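Local coordinates for protein copper induced nitroreductase D (Lactococcus lactis, PDB 2WQF) that probably acts as an FMN-dependent oxidoreductase of the nitroreductase family, induced by copper and involved in defence against oxidative stress, at residues Arg47-Asp61 with Phe92-Asp104. Residues are numbered along the deposited sequence; the frame is centred on the assembly and turned at random.
Sequences RLLILTGDAQDKLWD and FKAAFGTILFFED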
loop_
_atom_site.group_PDB
_atom_site.type_symbol
_atom_site.label_atom_id
_atom_site.label_comp_id
_atom_site.label_asym_id
_atom_site.label_seq_id
_atom_site.Cartn_x
_atom_site.Cartn_y
_atom_site.Cartn_z
ATOM N N ARG A 47 -4.446 12.591 0.422
ATOM C CA ARG A 47 -4.687 13.863 -0.252
ATOM C C ARG A 47 -3.650 13.979 -1.361
ATOM O O ARG A 47 -2.503 13.594 -1.159
ATOM C CB ARG A 47 -4.502 15.043 0.703
ATOM C CG ARG A 47 -5.350 14.973 1.991
ATOM C CD ARG A 47 -6.838 15.279 1.718
ATOM N NE ARG A 47 -7.664 15.160 2.917
ATOM C CZ ARG A 47 -8.358 14.076 3.269
ATOM N NH1 ARG A 47 -8.362 12.984 2.514
ATOM N NH2 ARG A 47 -9.063 14.092 4.398
ATOM N N LEU A 48 -4.031 14.510 -2.523
ATOM C CA LEU A 48 -3.111 14.632 -3.645
ATOM C C LEU A 48 -3.029 16.064 -4.149
ATOM O O LEU A 48 -4.051 16.757 -4.269
ATOM C CB LEU A 48 -3.545 13.777 -4.825
ATOM C CG LEU A 48 -3.213 12.292 -4.787
ATOM C CD1 LEU A 48 -3.884 11.565 -3.647
ATOM C CD2 LEU A 48 -3.628 11.674 -6.123
ATOM N N LEU A 49 -1.807 16.473 -4.457
ATOM C CA LEU A 49 -1.541 17.645 -5.261
ATOM C C LEU A 49 -0.914 17.166 -6.570
ATOM O O LEU A 49 0.149 16.544 -6.565
ATOM C CB LEU A 49 -0.591 18.582 -4.520
ATOM C CG LEU A 49 -0.117 19.804 -5.298
ATOM C CD1 LEU A 49 -1.289 20.715 -5.659
ATOM C CD2 LEU A 49 0.930 20.544 -4.461
ATOM N N ILE A 50 -1.601 17.421 -7.683
ATOM C CA ILE A 50 -1.184 16.955 -9.003
ATOM C C ILE A 50 -0.685 18.148 -9.798
ATOM O O ILE A 50 -1.457 19.062 -10.081
ATOM C CB ILE A 50 -2.339 16.284 -9.749
ATOM C CG1 ILE A 50 -2.883 15.100 -8.943
ATOM C CG2 ILE A 50 -1.927 15.847 -11.150
ATOM C CD1 ILE A 50 -4.276 14.608 -9.403
ATOM N N LEU A 51 0.608 18.149 -10.110
ATOM C CA LEU A 51 1.242 19.267 -10.791
ATOM C C LEU A 51 1.668 18.886 -12.202
ATOM O O LEU A 51 2.322 17.857 -12.404
ATOM C CB LEU A 51 2.500 19.691 -10.020
ATOM C CG LEU A 51 2.289 20.052 -8.544
ATOM C CD1 LEU A 51 3.621 20.474 -7.976
ATOM C CD2 LEU A 51 1.221 21.131 -8.347
ATOM N N THR A 52 1.340 19.744 -13.160
ATOM C CA THR A 52 1.791 19.596 -14.537
ATOM C C THR A 52 2.232 20.965 -15.047
ATOM O O THR A 52 2.085 21.975 -14.355
ATOM C CB THR A 52 0.714 18.982 -15.460
ATOM O OG1 THR A 52 -0.381 19.883 -15.612
ATOM C CG2 THR A 52 0.227 17.646 -14.907
ATOM N N GLY A 53 2.809 20.999 -16.244
ATOM C CA GLY A 53 3.129 22.271 -16.880
ATOM C C GLY A 53 4.026 23.158 -16.045
ATOM O O GLY A 53 5.051 22.714 -15.510
ATOM N N ASP A 54 3.648 24.423 -15.942
ATOM C CA ASP A 54 4.431 25.406 -15.198
ATOM C C ASP A 54 4.628 25.011 -13.741
ATOM O O ASP A 54 5.666 25.281 -13.170
ATOM C CB ASP A 54 3.764 26.783 -15.230
ATOM C CG ASP A 54 3.884 27.472 -16.568
ATOM O OD1 ASP A 54 4.430 26.883 -17.512
ATOM O OD2 ASP A 54 3.419 28.621 -16.664
ATOM N N ALA A 55 3.623 24.365 -13.140
ATOM C CA ALA A 55 3.718 23.960 -11.744
ATOM C C ALA A 55 4.759 22.853 -11.576
ATOM O O ALA A 55 5.483 22.803 -10.578
ATOM C CB ALA A 55 2.339 23.510 -11.221
ATOM N N GLN A 56 4.836 21.969 -12.563
ATOM C CA GLN A 56 5.829 20.902 -12.571
ATOM C C GLN A 56 7.249 21.520 -12.647
ATOM O O GLN A 56 8.152 21.144 -11.901
ATOM C CB GLN A 56 5.549 19.987 -13.761
ATOM C CG GLN A 56 6.701 19.109 -14.246
ATOM C CD GLN A 56 7.101 18.026 -13.273
ATOM O OE1 GLN A 56 6.486 17.860 -12.214
ATOM N NE2 GLN A 56 8.141 17.270 -13.633
ATOM N N ASP A 57 7.433 22.480 -13.542
ATOM C CA ASP A 57 8.720 23.173 -13.637
ATOM C C ASP A 57 9.065 23.885 -12.317
ATOM O O ASP A 57 10.201 23.848 -11.863
ATOM C CB ASP A 57 8.670 24.225 -14.739
ATOM C CG ASP A 57 8.621 23.640 -16.119
ATOM O OD1 ASP A 57 8.947 22.451 -16.271
ATOM O OD2 ASP A 57 8.284 24.403 -17.059
ATOM N N LYS A 58 8.071 24.537 -11.706
ATOM C CA LYS A 58 8.286 25.309 -10.481
ATOM C C LYS A 58 8.691 24.422 -9.314
ATOM O O LYS A 58 9.573 24.773 -8.532
ATOM C CB LYS A 58 7.026 26.110 -10.122
ATOM C CG LYS A 58 7.133 26.934 -8.859
ATOM C CD LYS A 58 6.094 28.057 -8.862
ATOM C CE LYS A 58 6.496 29.217 -7.956
ATOM N NZ LYS A 58 5.587 30.403 -8.103
ATOM N N LEU A 59 8.035 23.281 -9.171
ATOM C CA LEU A 59 8.353 22.365 -8.080
ATOM C C LEU A 59 9.834 22.024 -8.107
ATOM O O LEU A 59 10.530 22.141 -7.096
ATOM C CB LEU A 59 7.545 21.072 -8.176
ATOM C CG LEU A 59 7.967 19.994 -7.166
ATOM C CD1 LEU A 59 7.699 20.453 -5.742
ATOM C CD2 LEU A 59 7.235 18.713 -7.441
ATOM N N TRP A 60 10.323 21.603 -9.256
ATOM C CA TRP A 60 11.698 21.104 -9.323
ATOM C C TRP A 60 12.750 22.225 -9.336
ATOM O O TRP A 60 13.784 22.129 -8.658
ATOM C CB TRP A 60 11.847 20.103 -10.489
ATOM C CG TRP A 60 11.004 18.898 -10.186
ATOM C CD1 TRP A 60 9.745 18.637 -10.644
ATOM C CD2 TRP A 60 11.329 17.824 -9.278
ATOM N NE1 TRP A 60 9.282 17.469 -10.093
ATOM C CE2 TRP A 60 10.224 16.962 -9.241
ATOM C CE3 TRP A 60 12.443 17.531 -8.479
ATOM C CZ2 TRP A 60 10.199 15.812 -8.457
ATOM C CZ3 TRP A 60 12.420 16.395 -7.715
ATOM C CH2 TRP A 60 11.304 15.535 -7.717
ATOM N N ASP A 61 12.488 23.300 -10.066
ATOM C CA ASP A 61 13.485 24.348 -10.214
ATOM C C ASP A 61 13.516 25.291 -9.031
ATOM O O ASP A 61 14.582 25.743 -8.621
ATOM C CB ASP A 61 13.205 25.180 -11.459
ATOM C CG ASP A 61 13.763 24.562 -12.720
ATOM O OD1 ASP A 61 14.628 23.662 -12.654
ATOM O OD2 ASP A 61 13.317 24.998 -13.789
ATOM N N PHE A 92 13.834 14.584 -13.291
ATOM C CA PHE A 92 12.519 14.642 -12.664
ATOM C C PHE A 92 11.723 15.786 -13.278
ATOM O O PHE A 92 10.559 15.619 -13.613
ATOM C CB PHE A 92 12.631 14.801 -11.144
ATOM C CG PHE A 92 13.299 13.660 -10.475
ATOM C CD1 PHE A 92 12.980 12.362 -10.813
ATOM C CD2 PHE A 92 14.233 13.879 -9.476
ATOM C CE1 PHE A 92 13.590 11.299 -10.180
ATOM C CE2 PHE A 92 14.852 12.828 -8.840
ATOM C CZ PHE A 92 14.537 11.536 -9.200
ATOM N N LYS A 93 12.358 16.944 -13.456
ATOM C CA LYS A 93 11.705 18.099 -14.093
ATOM C C LYS A 93 11.200 17.787 -15.501
ATOM O O LYS A 93 10.110 18.218 -15.875
ATOM C CB LYS A 93 12.652 19.310 -14.148
ATOM C CG LYS A 93 11.985 20.546 -14.729
ATOM C CD LYS A 93 12.913 21.761 -14.773
ATOM C CE LYS A 93 12.643 22.568 -16.024
ATOM N NZ LYS A 93 13.593 23.686 -16.210
ATOM N N ALA A 94 12.006 17.056 -16.277
ATOM C CA ALA A 94 11.679 16.729 -17.654
ATOM C C ALA A 94 10.389 15.918 -17.816
ATOM O O ALA A 94 9.831 15.853 -18.917
ATOM C CB ALA A 94 12.848 15.992 -18.293
ATOM N N ALA A 95 9.915 15.303 -16.732
ATOM C CA ALA A 95 8.676 14.531 -16.751
ATOM C C ALA A 95 7.467 15.440 -17.000
ATOM O O ALA A 95 7.557 16.659 -16.900
ATOM C CB ALA A 95 8.518 13.783 -15.430
ATOM N N PHE A 96 6.326 14.837 -17.288
ATOM C CA PHE A 96 5.088 15.598 -17.523
ATOM C C PHE A 96 4.534 16.216 -16.243
ATOM O O PHE A 96 3.988 17.311 -16.249
ATOM C CB PHE A 96 4.023 14.686 -18.140
ATOM C CG PHE A 96 2.767 15.399 -18.529
ATOM C CD1 PHE A 96 2.701 16.124 -19.700
ATOM C CD2 PHE A 96 1.628 15.290 -17.752
ATOM C CE1 PHE A 96 1.550 16.773 -20.084
ATOM C CE2 PHE A 96 0.477 15.940 -18.124
ATOM C CZ PHE A 96 0.439 16.674 -19.295
ATOM N N GLY A 97 4.651 15.496 -15.132
ATOM C CA GLY A 97 4.082 15.984 -13.891
ATOM C C GLY A 97 4.585 15.254 -12.671
ATOM O O GLY A 97 5.356 14.286 -12.773
ATOM N N THR A 98 4.102 15.706 -11.517
ATOM C CA THR A 98 4.437 15.116 -10.216
ATOM C C THR A 98 3.146 15.051 -9.400
ATOM O O THR A 98 2.411 16.035 -9.282
ATOM C CB THR A 98 5.527 15.894 -9.438
ATOM O OG1 THR A 98 6.698 16.012 -10.250
ATOM C CG2 THR A 98 5.921 15.178 -8.184
ATOM N N ILE A 99 2.870 13.884 -8.833
ATOM C CA ILE A 99 1.746 13.707 -7.929
ATOM C C ILE A 99 2.287 13.622 -6.509
ATOM O O ILE A 99 3.008 12.681 -6.172
ATOM C CB ILE A 99 0.954 12.447 -8.264
ATOM C CG1 ILE A 99 0.504 12.450 -9.732
ATOM C CG2 ILE A 99 -0.233 12.258 -7.291
ATOM C CD1 ILE A 99 0.213 11.052 -10.288
ATOM N N LEU A 100 1.971 14.621 -5.693
ATOM C CA LEU A 100 2.400 14.649 -4.293
ATOM C C LEU A 100 1.305 14.062 -3.426
ATOM O O LEU A 100 0.160 14.500 -3.455
ATOM C CB LEU A 100 2.754 16.063 -3.846
ATOM C CG LEU A 100 3.962 16.676 -4.596
ATOM C CD1 LEU A 100 3.541 17.344 -5.882
ATOM C CD2 LEU A 100 4.686 17.681 -3.704
ATOM N N PHE A 101 1.671 12.992 -2.729
ATOM C CA PHE A 101 0.791 12.258 -1.838
ATOM C C PHE A 101 0.973 12.700 -0.414
ATOM O O PHE A 101 2.086 12.695 0.081
ATOM C CB PHE A 101 1.092 10.763 -1.942
ATOM C CG PHE A 101 0.638 10.142 -3.245
ATOM C CD1 PHE A 101 -0.646 9.625 -3.393
ATOM C CD2 PHE A 101 1.502 10.098 -4.331
ATOM C CE1 PHE A 101 -1.030 9.047 -4.579
ATOM C CE2 PHE A 101 1.131 9.506 -5.506
ATOM C CZ PHE A 101 -0.139 8.992 -5.646
ATOM N N PHE A 102 -0.141 13.045 0.240
ATOM C CA PHE A 102 -0.150 13.478 1.626
ATOM C C PHE A 102 -1.137 12.601 2.403
ATOM O O PHE A 102 -2.033 11.982 1.825
ATOM C CB PHE A 102 -0.612 14.938 1.786
ATOM C CG PHE A 102 0.114 15.946 0.931
ATOM C CD1 PHE A 102 0.976 16.870 1.507
ATOM C CD2 PHE A 102 -0.133 16.028 -0.426
ATOM C CE1 PHE A 102 1.628 17.844 0.714
ATOM C CE2 PHE A 102 0.516 16.965 -1.215
ATOM C CZ PHE A 102 1.371 17.894 -0.648
ATOM N N GLU A 103 -0.980 12.573 3.725
ATOM C CA GLU A 103 -1.955 11.958 4.617
ATOM C C GLU A 103 -2.490 13.055 5.529
ATOM O O GLU A 103 -1.709 13.812 6.139
ATOM C CB GLU A 103 -1.313 10.845 5.446
ATOM C CG GLU A 103 -1.037 9.584 4.625
ATOM C CD GLU A 103 -2.340 8.901 4.191
ATOM O OE1 GLU A 103 -3.204 8.683 5.072
ATOM O OE2 GLU A 103 -2.511 8.600 2.970
ATOM N N ASP A 104 -3.807 13.144 5.642
ATOM C CA ASP A 104 -4.439 14.190 6.434
ATOM C C ASP A 104 -4.403 13.857 7.942
ATOM O O ASP A 104 -5.146 13.011 8.451
ATOM C CB ASP A 104 -5.867 14.398 5.944
ATOM C CG ASP A 104 -6.517 15.623 6.556
ATOM O OD1 ASP A 104 -6.071 16.092 7.620
ATOM O OD2 ASP A 104 -7.488 16.111 5.975
HETATM O O HOH W 1 3.943 19.122 -18.107
#
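Thr98 OG1 is gripped by two side chains of one helix at once: it donates to Gln56 OE1 at 2.7 Å, in the amide plane and on a lone pair, while accepting from Trp60 NE1 at 3.0 Å, nearly straight (166°) and within the indole plane. This pair of bonds fixes the rotation of a buried hydroxyl. Because the indole N-H can only donate, OG1 spends its own proton on OE1, which marks OE1 as the acceptor and agrees with NE2 donating to Lys93 O at 3.1 Å, from above the carbonyl plane. Gln56 gets there by a bend at chi2 (68°). Over one face of the Trp60 six-membered ring lies Phe92 CB, 3.5 Å from its centroid and almost on the normal, a CH-pi contact; Leu59 CD2 lies over the opposite face, toward its rim. The Phe92 side chain also comes close to FMN-binding Tyr14 and Gln151. Thr98 sits on strand 97-104, which pairs antiparallel with 47-52 in the central sheet of the nitroreductase fold, and the sheet runs on into the second subunit, where Leu48 to Leu51 pair in parallel with one of its strands. Leu51 CD1 meets Leu100 CD1 on the face that also carries Leu49; on the face of Leu48 and Ile99, Leu48 CD2 packs alongside Ile99 CG2 at 3.6 Å, against helix 23-35. Salt bridges mark both ends. Lys93 NZ reaches the syn lone pair of Asp61 OD2 at 2.8 Å, whereas Arg47 NE and NH2 meet Asp104 OD2 through weak, bent bonds, the guanidinium nearly perpendicular (89°) to the carboxylate; Gln44 O holds NH1, and Asp104 OD1 caps helix 105-114 and meets Ser170.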